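Deoxyribodipyrimidine photo-lyase (Oryza sativa Japonica Group, PDB 3UMV) uses light to split cyclobutane pyrimidine dimers in UV-damaged DNA back into single pyrimidines, with one bound FAD as cofactor. Local coordinates at residues W346-D357 / Q447-I458. Sequence-based numbering, arbitrary orientation.
With URE (urea), chain K; EDO (1,2-ethanediol), chain F.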
# COMPACT_ATOMS: atom_id res chain seq x y z
N TRP A 346 -23.75 -13.21 1.35
CA TRP A 346 -24.33 -13.58 0.06
C TRP A 346 -23.28 -14.27 -0.80
O TRP A 346 -23.58 -15.21 -1.52
CB TRP A 346 -24.89 -12.36 -0.66
CG TRP A 346 -23.85 -11.45 -1.28
CD1 TRP A 346 -23.29 -10.36 -0.70
CD2 TRP A 346 -23.26 -11.57 -2.58
NE1 TRP A 346 -22.38 -9.78 -1.56
CE2 TRP A 346 -22.34 -10.51 -2.72
CE3 TRP A 346 -23.42 -12.47 -3.64
CZ2 TRP A 346 -21.59 -10.32 -3.87
CZ3 TRP A 346 -22.66 -12.28 -4.79
CH2 TRP A 346 -21.76 -11.21 -4.89
N ALA A 347 -22.05 -13.76 -0.72
CA ALA A 347 -20.95 -14.24 -1.56
C ALA A 347 -20.45 -15.58 -1.05
O ALA A 347 -20.18 -16.51 -1.83
CB ALA A 347 -19.83 -13.23 -1.60
N ARG A 348 -20.33 -15.70 0.26
CA ARG A 348 -19.94 -16.99 0.83
C ARG A 348 -20.92 -18.08 0.43
O ARG A 348 -20.51 -19.16 0.01
CB ARG A 348 -19.80 -16.91 2.35
CG ARG A 348 -18.63 -16.04 2.78
CD ARG A 348 -18.45 -15.92 4.29
NE ARG A 348 -19.29 -14.90 4.92
CZ ARG A 348 -20.30 -15.17 5.75
NH1 ARG A 348 -20.62 -16.43 6.02
NH2 ARG A 348 -20.99 -14.18 6.31
N LYS A 349 -22.21 -17.78 0.54
CA LYS A 349 -23.24 -18.78 0.24
C LYS A 349 -23.25 -19.18 -1.23
O LYS A 349 -23.38 -20.36 -1.57
CB LYS A 349 -24.61 -18.28 0.69
CG LYS A 349 -24.74 -18.26 2.21
CD LYS A 349 -25.98 -17.52 2.67
CE LYS A 349 -27.23 -18.35 2.47
NZ LYS A 349 -28.47 -17.65 2.91
N THR A 350 -23.11 -18.21 -2.12
CA THR A 350 -23.15 -18.54 -3.54
C THR A 350 -21.93 -19.36 -3.94
O THR A 350 -22.04 -20.28 -4.74
CB THR A 350 -23.31 -17.29 -4.44
OG1 THR A 350 -23.72 -17.71 -5.75
CG2 THR A 350 -22.01 -16.54 -4.57
N LEU A 351 -20.77 -19.04 -3.37
CA LEU A 351 -19.58 -19.83 -3.64
C LEU A 351 -19.72 -21.25 -3.09
O LEU A 351 -19.33 -22.22 -3.75
CB LEU A 351 -18.34 -19.12 -3.10
CG LEU A 351 -17.85 -17.96 -3.98
CD1 LEU A 351 -16.78 -17.15 -3.27
CD2 LEU A 351 -17.32 -18.50 -5.31
N MET A 352 -20.33 -21.38 -1.91
CA MET A 352 -20.56 -22.69 -1.30
C MET A 352 -21.55 -23.52 -2.13
O MET A 352 -21.34 -24.72 -2.32
CB MET A 352 -21.06 -22.56 0.14
CG MET A 352 -20.02 -21.97 1.09
SD MET A 352 -20.66 -21.66 2.75
CE MET A 352 -20.92 -23.35 3.29
N ASP A 353 -22.61 -22.88 -2.60
CA ASP A 353 -23.61 -23.53 -3.44
C ASP A 353 -23.00 -24.16 -4.68
O ASP A 353 -23.54 -25.12 -5.24
CB ASP A 353 -24.69 -22.54 -3.90
CG ASP A 353 -25.59 -22.08 -2.78
OD1 ASP A 353 -25.64 -22.77 -1.74
OD2 ASP A 353 -26.25 -21.03 -2.96
N HIS A 354 -21.88 -23.61 -5.13
CA HIS A 354 -21.28 -24.05 -6.37
C HIS A 354 -19.96 -24.78 -6.17
O HIS A 354 -19.24 -25.06 -7.13
CB HIS A 354 -21.17 -22.87 -7.33
CG HIS A 354 -22.49 -22.42 -7.84
ND1 HIS A 354 -23.05 -22.91 -9.01
CD2 HIS A 354 -23.41 -21.56 -7.33
CE1 HIS A 354 -24.23 -22.36 -9.19
NE2 HIS A 354 -24.47 -21.54 -8.19
N ALA A 355 -19.68 -25.10 -4.91
CA ALA A 355 -18.43 -25.77 -4.56
C ALA A 355 -18.27 -27.11 -5.28
O ALA A 355 -17.15 -27.56 -5.50
CB ALA A 355 -18.34 -25.97 -3.05
N ALA A 356 -19.38 -27.75 -5.63
CA ALA A 356 -19.30 -29.09 -6.21
C ALA A 356 -19.28 -29.10 -7.73
O ALA A 356 -19.05 -30.14 -8.34
CB ALA A 356 -20.45 -29.97 -5.69
N ASP A 357 -19.52 -27.95 -8.34
CA ASP A 357 -19.46 -27.84 -9.79
C ASP A 357 -18.07 -28.25 -10.27
O ASP A 357 -17.06 -27.80 -9.74
CB ASP A 357 -19.75 -26.42 -10.25
CG ASP A 357 -21.13 -25.94 -9.82
OD1 ASP A 357 -21.89 -26.73 -9.23
OD2 ASP A 357 -21.44 -24.76 -10.09
N GLN A 447 -21.62 -6.08 -6.39
CA GLN A 447 -22.96 -6.68 -6.38
C GLN A 447 -22.89 -8.13 -6.90
O GLN A 447 -21.86 -8.55 -7.42
CB GLN A 447 -23.89 -5.89 -7.29
CG GLN A 447 -23.43 -5.86 -8.73
CD GLN A 447 -24.53 -5.35 -9.65
OE1 GLN A 447 -24.58 -4.16 -9.95
NE2 GLN A 447 -25.41 -6.24 -10.08
N GLY A 448 -23.98 -8.87 -6.75
CA GLY A 448 -24.12 -10.18 -7.38
C GLY A 448 -24.62 -10.04 -8.82
O GLY A 448 -25.12 -8.99 -9.23
N TRP A 449 -24.49 -11.12 -9.58
CA TRP A 449 -24.81 -11.12 -11.00
C TRP A 449 -25.48 -12.45 -11.31
O TRP A 449 -25.65 -13.28 -10.42
CB TRP A 449 -23.51 -10.94 -11.81
CG TRP A 449 -22.78 -9.66 -11.48
CD1 TRP A 449 -21.82 -9.47 -10.51
CD2 TRP A 449 -22.96 -8.38 -12.10
NE1 TRP A 449 -21.41 -8.16 -10.49
CE2 TRP A 449 -22.09 -7.47 -11.46
CE3 TRP A 449 -23.78 -7.91 -13.14
CZ2 TRP A 449 -22.01 -6.12 -11.83
CZ3 TRP A 449 -23.70 -6.58 -13.49
CH2 TRP A 449 -22.83 -5.70 -12.84
N LYS A 450 -25.83 -12.67 -12.57
CA LYS A 450 -26.58 -13.87 -12.93
C LYS A 450 -25.85 -15.14 -12.52
O LYS A 450 -24.67 -15.31 -12.83
CB LYS A 450 -26.85 -13.88 -14.44
CG LYS A 450 -27.85 -14.93 -14.88
CD LYS A 450 -28.15 -14.80 -16.37
CE LYS A 450 -29.37 -15.62 -16.76
NZ LYS A 450 -29.16 -17.08 -16.54
N GLU A 451 -26.55 -16.01 -11.79
CA GLU A 451 -25.96 -17.24 -11.30
C GLU A 451 -25.47 -18.12 -12.45
O GLU A 451 -26.20 -18.33 -13.43
CB GLU A 451 -26.95 -18.01 -10.43
CG GLU A 451 -26.28 -18.91 -9.40
CD GLU A 451 -27.26 -19.54 -8.43
OE1 GLU A 451 -26.86 -20.46 -7.70
OE2 GLU A 451 -28.43 -19.10 -8.40
N ARG A 452 -24.25 -18.61 -12.33
CA ARG A 452 -23.65 -19.50 -13.32
C ARG A 452 -22.82 -20.54 -12.58
O ARG A 452 -22.55 -20.38 -11.39
CB ARG A 452 -22.78 -18.71 -14.29
CG ARG A 452 -21.62 -18.00 -13.63
CD ARG A 452 -20.80 -17.24 -14.64
NE ARG A 452 -20.28 -18.14 -15.66
CZ ARG A 452 -20.49 -17.99 -16.97
NH1 ARG A 452 -21.20 -16.97 -17.43
NH2 ARG A 452 -19.97 -18.88 -17.82
N PRO A 453 -22.42 -21.61 -13.27
CA PRO A 453 -21.60 -22.65 -12.63
C PRO A 453 -20.27 -22.11 -12.09
O PRO A 453 -19.66 -21.21 -12.68
CB PRO A 453 -21.34 -23.65 -13.77
CG PRO A 453 -22.47 -23.43 -14.71
CD PRO A 453 -22.79 -21.98 -14.65
N VAL A 454 -19.83 -22.68 -10.97
CA VAL A 454 -18.55 -22.33 -10.33
C VAL A 454 -18.57 -20.97 -9.63
O VAL A 454 -18.34 -20.87 -8.43
CB VAL A 454 -17.36 -22.39 -11.31
CG1 VAL A 454 -16.05 -22.06 -10.57
CG2 VAL A 454 -17.25 -23.77 -11.91
N PHE A 455 -18.80 -19.92 -10.40
CA PHE A 455 -18.81 -18.59 -9.84
C PHE A 455 -20.05 -18.31 -9.00
O PHE A 455 -20.06 -17.40 -8.17
CB PHE A 455 -18.77 -17.55 -10.95
CG PHE A 455 -17.40 -17.26 -11.46
CD1 PHE A 455 -16.91 -15.98 -11.47
CD2 PHE A 455 -16.59 -18.29 -11.93
CE1 PHE A 455 -15.63 -15.71 -11.94
CE2 PHE A 455 -15.32 -18.03 -12.41
CZ PHE A 455 -14.85 -16.74 -12.42
N GLY A 456 -21.12 -19.06 -9.23
CA GLY A 456 -22.39 -18.66 -8.66
C GLY A 456 -22.73 -17.25 -9.13
O GLY A 456 -22.61 -16.94 -10.32
N LYS A 457 -23.12 -16.39 -8.19
CA LYS A 457 -23.43 -14.99 -8.50
C LYS A 457 -22.22 -14.05 -8.47
O LYS A 457 -22.36 -12.84 -8.64
CB LYS A 457 -24.54 -14.48 -7.59
CG LYS A 457 -25.79 -15.34 -7.67
CD LYS A 457 -26.88 -14.84 -6.75
CE LYS A 457 -28.01 -15.86 -6.69
NZ LYS A 457 -29.12 -15.40 -5.80
N ILE A 458 -21.03 -14.58 -8.23
CA ILE A 458 -19.83 -13.75 -8.25
C ILE A 458 -19.65 -13.28 -9.70
O ILE A 458 -19.83 -14.07 -10.62
CB ILE A 458 -18.59 -14.54 -7.83
CG1 ILE A 458 -18.77 -15.08 -6.40
CG2 ILE A 458 -17.34 -13.67 -7.93
CD1 ILE A 458 -19.11 -14.00 -5.38
C URE K . -22.10 -13.61 -13.71
O URE K . -21.88 -14.36 -12.75
N1 URE K . -21.36 -12.54 -13.93
N2 URE K . -23.08 -13.88 -14.52
C1 EDO F . -17.42 -21.79 -15.95
O1 EDO F . -16.11 -22.16 -15.81
C2 EDO F . -17.95 -20.83 -15.13
O2 EDO F . -19.24 -20.41 -15.32
O HOH W 1 -25.97 -19.27 -5.31
O HOH W 2 -17.59 -22.37 -6.18
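His354 and Gly456 lie at the tight centre of this contact, where helix 345-353 and the type I turn after it, His354-Asp357, meet the loop 447-458. Gly456 CA sits over one face of the imidazole, 3.7 Å from the ring centroid, in a CH-pi contact, and Arg452 O approaches the same face. Glycine suits the place: its phi is positive, and a CB would collide with Thr350 OG1. Both ring nitrogens donate. NE2 reaches the anti lone pair of Glu451 OE1 at 2.7 Å, with the carboxylate turned 75° from the ring, while ND1 reaches Asp357 OD2, also at 2.7 Å, almost exactly in the ring plane. With both N-H groups engaged, the imidazole is fixed in rotation and probably protonated. Asp357 OD2 is gripped twice, since its anti lone pair also takes Val454 N at 2.8 Å. A leucine in place of His354 would probably leave Glu451 without its imidazole donor and cost Asp357 OD2 one of its two N-H partners.

One turn earlier, Thr350 has OG1 anti to the backbone N (chi1 -164°), placed to accept from Lys457 N (2.8 Å, 162°). Its methyl CG2 faces the buried apolar side, where Ile458 CD1 packs among Ala347, Thr350 and Trp346, and CG1 crosses Leu351 at about a right angle. The Trp346 indole packs broadly on Gly448, CH2 lying 3.6 Å from Gly448 CA, where a CB would crowd CZ3.

The wetter side is looser: a water joins Thr350 OG1, Asp353 OD2 and Glu451 OE1, and the Lys457 chain runs outward. Phe455 and Ile458 continue inward to helix 393-405. Two side-chain-to-backbone bonds and a histidine-glutamate bond, backed by the His354-Asp357 His-carboxylate pair, thus dock a helix end and its turn onto a loop that holds urea through Lys450 O, in the helical, FAD-binding part of the photolyase.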